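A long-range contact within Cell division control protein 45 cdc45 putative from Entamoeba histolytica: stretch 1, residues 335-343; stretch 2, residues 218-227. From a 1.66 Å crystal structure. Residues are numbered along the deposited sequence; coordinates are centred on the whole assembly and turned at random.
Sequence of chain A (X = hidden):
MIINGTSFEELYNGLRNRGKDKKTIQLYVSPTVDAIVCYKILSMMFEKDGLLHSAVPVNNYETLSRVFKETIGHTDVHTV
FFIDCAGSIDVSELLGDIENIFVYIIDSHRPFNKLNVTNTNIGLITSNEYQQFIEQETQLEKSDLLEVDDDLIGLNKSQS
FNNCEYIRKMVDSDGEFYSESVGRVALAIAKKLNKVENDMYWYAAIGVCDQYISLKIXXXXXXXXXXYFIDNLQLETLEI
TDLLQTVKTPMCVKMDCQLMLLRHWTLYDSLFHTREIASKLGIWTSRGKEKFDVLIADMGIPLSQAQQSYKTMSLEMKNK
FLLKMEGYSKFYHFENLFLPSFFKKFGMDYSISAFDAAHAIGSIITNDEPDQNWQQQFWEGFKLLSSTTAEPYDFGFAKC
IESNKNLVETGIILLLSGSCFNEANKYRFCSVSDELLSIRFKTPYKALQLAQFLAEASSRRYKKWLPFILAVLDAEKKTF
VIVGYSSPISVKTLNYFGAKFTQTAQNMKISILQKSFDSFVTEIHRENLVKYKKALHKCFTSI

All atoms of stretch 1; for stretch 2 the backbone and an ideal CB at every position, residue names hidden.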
# COMPACT_ATOMS: atom_id res chain seq x y z
N GLU A 335 20.82 -5.83 5.74
CA GLU A 335 20.66 -6.13 7.16
C GLU A 335 19.28 -5.80 7.67
O GLU A 335 18.84 -6.38 8.68
CB GLU A 335 21.70 -5.36 7.98
CG GLU A 335 23.16 -5.69 7.65
CD GLU A 335 23.70 -4.89 6.47
OE1 GLU A 335 22.91 -4.23 5.75
OE2 GLU A 335 24.93 -4.93 6.25
N ASN A 336 18.58 -4.85 7.02
CA ASN A 336 17.19 -4.53 7.37
C ASN A 336 16.23 -5.66 7.01
O ASN A 336 15.02 -5.51 7.20
CB ASN A 336 16.73 -3.25 6.69
CG ASN A 336 17.21 -2.01 7.40
OD1 ASN A 336 17.58 -2.05 8.56
ND2 ASN A 336 17.21 -0.89 6.68
N LEU A 337 16.73 -6.76 6.46
CA LEU A 337 15.85 -7.92 6.29
C LEU A 337 15.39 -8.45 7.64
O LEU A 337 14.31 -9.05 7.74
CB LEU A 337 16.58 -9.01 5.52
CG LEU A 337 15.78 -10.28 5.24
CD1 LEU A 337 14.55 -9.99 4.42
CD2 LEU A 337 16.68 -11.27 4.55
N PHE A 338 16.18 -8.25 8.69
CA PHE A 338 15.83 -8.75 10.02
C PHE A 338 15.20 -7.60 10.79
O PHE A 338 15.88 -6.64 11.17
CB PHE A 338 17.05 -9.32 10.72
CG PHE A 338 17.63 -10.50 10.01
CD1 PHE A 338 17.07 -11.76 10.17
CD2 PHE A 338 18.71 -10.35 9.14
CE1 PHE A 338 17.60 -12.85 9.51
CE2 PHE A 338 19.22 -11.44 8.48
CZ PHE A 338 18.66 -12.69 8.66
N LEU A 339 13.89 -7.69 10.99
CA LEU A 339 13.12 -6.70 11.72
C LEU A 339 12.12 -7.44 12.60
O LEU A 339 11.69 -8.54 12.26
CB LEU A 339 12.35 -5.76 10.78
CG LEU A 339 13.19 -4.92 9.81
CD1 LEU A 339 12.24 -4.23 8.83
CD2 LEU A 339 14.01 -3.91 10.54
N PRO A 340 11.70 -6.83 13.70
CA PRO A 340 10.64 -7.45 14.52
C PRO A 340 9.33 -7.55 13.75
O PRO A 340 8.98 -6.65 12.98
CB PRO A 340 10.53 -6.52 15.73
CG PRO A 340 11.01 -5.19 15.23
CD PRO A 340 12.13 -5.54 14.26
N SER A 341 8.64 -8.66 13.94
CA SER A 341 7.30 -8.89 13.43
C SER A 341 6.31 -8.89 14.60
O SER A 341 6.62 -9.41 15.68
CB SER A 341 7.20 -10.22 12.70
OG SER A 341 7.70 -10.16 11.39
N PHE A 342 5.14 -8.32 14.36
CA PHE A 342 4.04 -8.30 15.33
C PHE A 342 3.05 -9.40 14.94
O PHE A 342 2.65 -9.49 13.78
CB PHE A 342 3.37 -6.92 15.31
CG PHE A 342 2.39 -6.69 16.40
CD1 PHE A 342 1.11 -7.17 16.29
CD2 PHE A 342 2.75 -5.99 17.55
CE1 PHE A 342 0.18 -6.98 17.32
CE2 PHE A 342 1.86 -5.81 18.58
CZ PHE A 342 0.56 -6.29 18.46
N PHE A 343 2.69 -10.25 15.90
CA PHE A 343 1.87 -11.42 15.65
C PHE A 343 0.59 -11.38 16.47
O PHE A 343 0.56 -10.88 17.59
CB PHE A 343 2.61 -12.73 16.00
CG PHE A 343 3.72 -13.10 15.06
CD1 PHE A 343 4.99 -12.56 15.22
CD2 PHE A 343 3.51 -14.03 14.05
CE1 PHE A 343 6.02 -12.93 14.37
CE2 PHE A 343 4.53 -14.40 13.20
CZ PHE A 343 5.79 -13.86 13.36
N UNK A 218 10.78 4.31 6.34
CA UNK A 218 11.99 3.50 6.44
C UNK A 218 11.91 2.53 7.63
O UNK A 218 10.94 2.49 8.40
CB UNK A 218 13.22 4.40 6.57
N UNK A 219 12.91 1.65 7.69
CA UNK A 219 12.90 0.59 8.69
C UNK A 219 13.01 1.14 10.11
O UNK A 219 12.39 0.58 11.04
CB UNK A 219 14.04 -0.39 8.42
N UNK A 220 13.76 2.22 10.30
CA UNK A 220 13.87 2.79 11.64
C UNK A 220 12.51 3.31 12.12
O UNK A 220 12.13 3.11 13.28
CB UNK A 220 14.91 3.92 11.66
N UNK A 221 11.75 3.92 11.23
CA UNK A 221 10.41 4.38 11.59
C UNK A 221 9.50 3.21 11.92
O UNK A 221 8.74 3.23 12.92
CB UNK A 221 9.81 5.21 10.46
N UNK A 222 9.58 2.14 11.13
CA UNK A 222 8.80 0.96 11.43
C UNK A 222 9.14 0.40 12.81
O UNK A 222 8.25 0.09 13.62
CB UNK A 222 9.03 -0.10 10.36
N UNK A 223 10.43 0.24 13.09
CA UNK A 223 10.83 -0.37 14.36
C UNK A 223 10.36 0.49 15.52
O UNK A 223 9.90 -0.03 16.55
CB UNK A 223 12.35 -0.56 14.42
N UNK A 224 10.46 1.80 15.38
CA UNK A 224 10.00 2.71 16.44
C UNK A 224 8.51 2.55 16.70
O UNK A 224 8.04 2.66 17.84
CB UNK A 224 10.31 4.16 16.07
N UNK A 225 7.73 2.33 15.64
CA UNK A 225 6.29 2.10 15.82
C UNK A 225 6.04 0.83 16.61
O UNK A 225 5.23 0.81 17.54
CB UNK A 225 5.58 2.02 14.47
N UNK A 226 6.73 -0.25 16.25
CA UNK A 226 6.59 -1.50 16.99
C UNK A 226 6.93 -1.29 18.46
O UNK A 226 6.25 -1.80 19.36
CB UNK A 226 7.48 -2.59 16.39
N UNK A 227 8.01 -0.54 18.74
CA UNK A 227 8.39 -0.30 20.12
C UNK A 227 7.27 0.40 20.89
O UNK A 227 7.10 0.17 22.09
CB UNK A 227 9.67 0.53 20.18

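Position 218 precedes the helix, and its CB has nothing of stretch 1 within 5.5 Å. The free amides of the first turn call for a short acceptor such as Asp, Asn, Ser or Thr. The residue is Asn 218, the N-cap: its OD1 accepts from the backbone N of position 221 at 2.8 Å.

Position 219 opens the helix with CA-to-CB directed toward stretch 1. The ideal CB already lies 3.6 Å from Asn 336 ND2 and 4.1 Å from Leu 339 CD2, so a small side chain suits the site. Ala 219 fits, its methyl packing against Leu 339 and reaching the Asn 336 amide without a polar bond.

At 220 the CB points away, and at 221 stretch 1 is out of reach; neither position is constrained by it. They hold Lys 220, extending from the contact, and Thr 221, whose OG1 donates to Asn 218 OD1 at 3.0 Å, adding to the cap.

Position 222 points toward the strand, but its ideal CB is still 5.4 Å from Leu 339 CD1. There is room for a long side chain, and the carbonyl of Pro 340 lies beyond. Leu or Met could fill part of the space and Phe more of it, while a long residue ending in a donor could also use the carbonyl. Tyr 222 does both. With chi1 at 167° (t), its ring passes Leu 339, CD2 lying 4.2 Å from Leu 339 CD1, and OH donates to Pro 340 O at 2.7 Å. A water donates to Tyr 222 OH at 2.8 Å and accepts from Phe 342 N at 2.9 Å.

Position 223 points sideways, its ideal CB 4.9 Å from Pro 340 CG. A modest aliphatic such as Val, Ile or Leu could lean onto the strand. Val 223 does so through CG2, 3.8 Å from Leu 339 CD2 and 4.0 Å from Pro 340 CD.

Stretch 1 is out of reach at 224 and 225, so many helix-compatible residues would serve; they are His 224 and Ala 225.

Position 226 again faces the strand, with its ideal CB 4.5 Å from Pro 340 CG. A branched or flexible apolar chain, Ile, Leu or Met, suits this surface. Ile 226 spans it: CG2 lies 4.3 Å from Pro 340 CG, and CD1 4.4 Å from Phe 342 CB.

Position 227 turns away, so a polar residue is reasonable; Gln 227 hydrogen-bonds through NE2 elsewhere in the structure.

Stretch 2 (218-227) NAKTYVHAIQ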
# COMPACT_ATOMS: atom_id res chain seq x y z
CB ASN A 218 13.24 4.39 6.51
CG ASN A 218 13.32 5.24 7.77
OD1 ASN A 218 12.73 4.95 8.80
ND2 ASN A 218 14.10 6.33 7.67
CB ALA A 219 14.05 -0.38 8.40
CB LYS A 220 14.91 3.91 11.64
CG LYS A 220 16.34 3.40 11.54
CD LYS A 220 17.36 4.52 11.67
CE LYS A 220 17.35 5.45 10.46
NZ LYS A 220 18.50 6.40 10.47
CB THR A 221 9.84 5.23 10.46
OG1 THR A 221 10.65 6.40 10.31
CG2 THR A 221 8.41 5.62 10.75
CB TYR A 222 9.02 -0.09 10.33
CG TYR A 222 8.47 -1.43 10.76
CD1 TYR A 222 7.11 -1.70 10.74
CD2 TYR A 222 9.33 -2.43 11.24
CE1 TYR A 222 6.62 -2.91 11.17
CE2 TYR A 222 8.82 -3.64 11.66
CZ TYR A 222 7.48 -3.87 11.64
OH TYR A 222 6.99 -5.08 12.07
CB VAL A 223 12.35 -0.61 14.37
CG1 VAL A 223 12.80 -1.03 15.73
CG2 VAL A 223 12.68 -1.68 13.36
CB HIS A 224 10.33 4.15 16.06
CG HIS A 224 10.30 5.11 17.21
ND1 HIS A 224 11.10 4.97 18.32
CD2 HIS A 224 9.59 6.24 17.40
CE1 HIS A 224 10.87 5.96 19.16
NE2 HIS A 224 9.95 6.75 18.63
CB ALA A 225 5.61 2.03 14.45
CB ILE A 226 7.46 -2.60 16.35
CG1 ILE A 226 7.03 -2.81 14.90
CG2 ILE A 226 7.37 -3.88 17.14
CD1 ILE A 226 5.53 -3.12 14.73
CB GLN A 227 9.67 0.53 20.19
CG GLN A 227 10.23 0.69 21.59
CD GLN A 227 10.71 -0.62 22.18
OE1 GLN A 227 11.42 -1.38 21.51
NE2 GLN A 227 10.33 -0.90 23.42
O HOH W 1 4.96 -6.94 11.83
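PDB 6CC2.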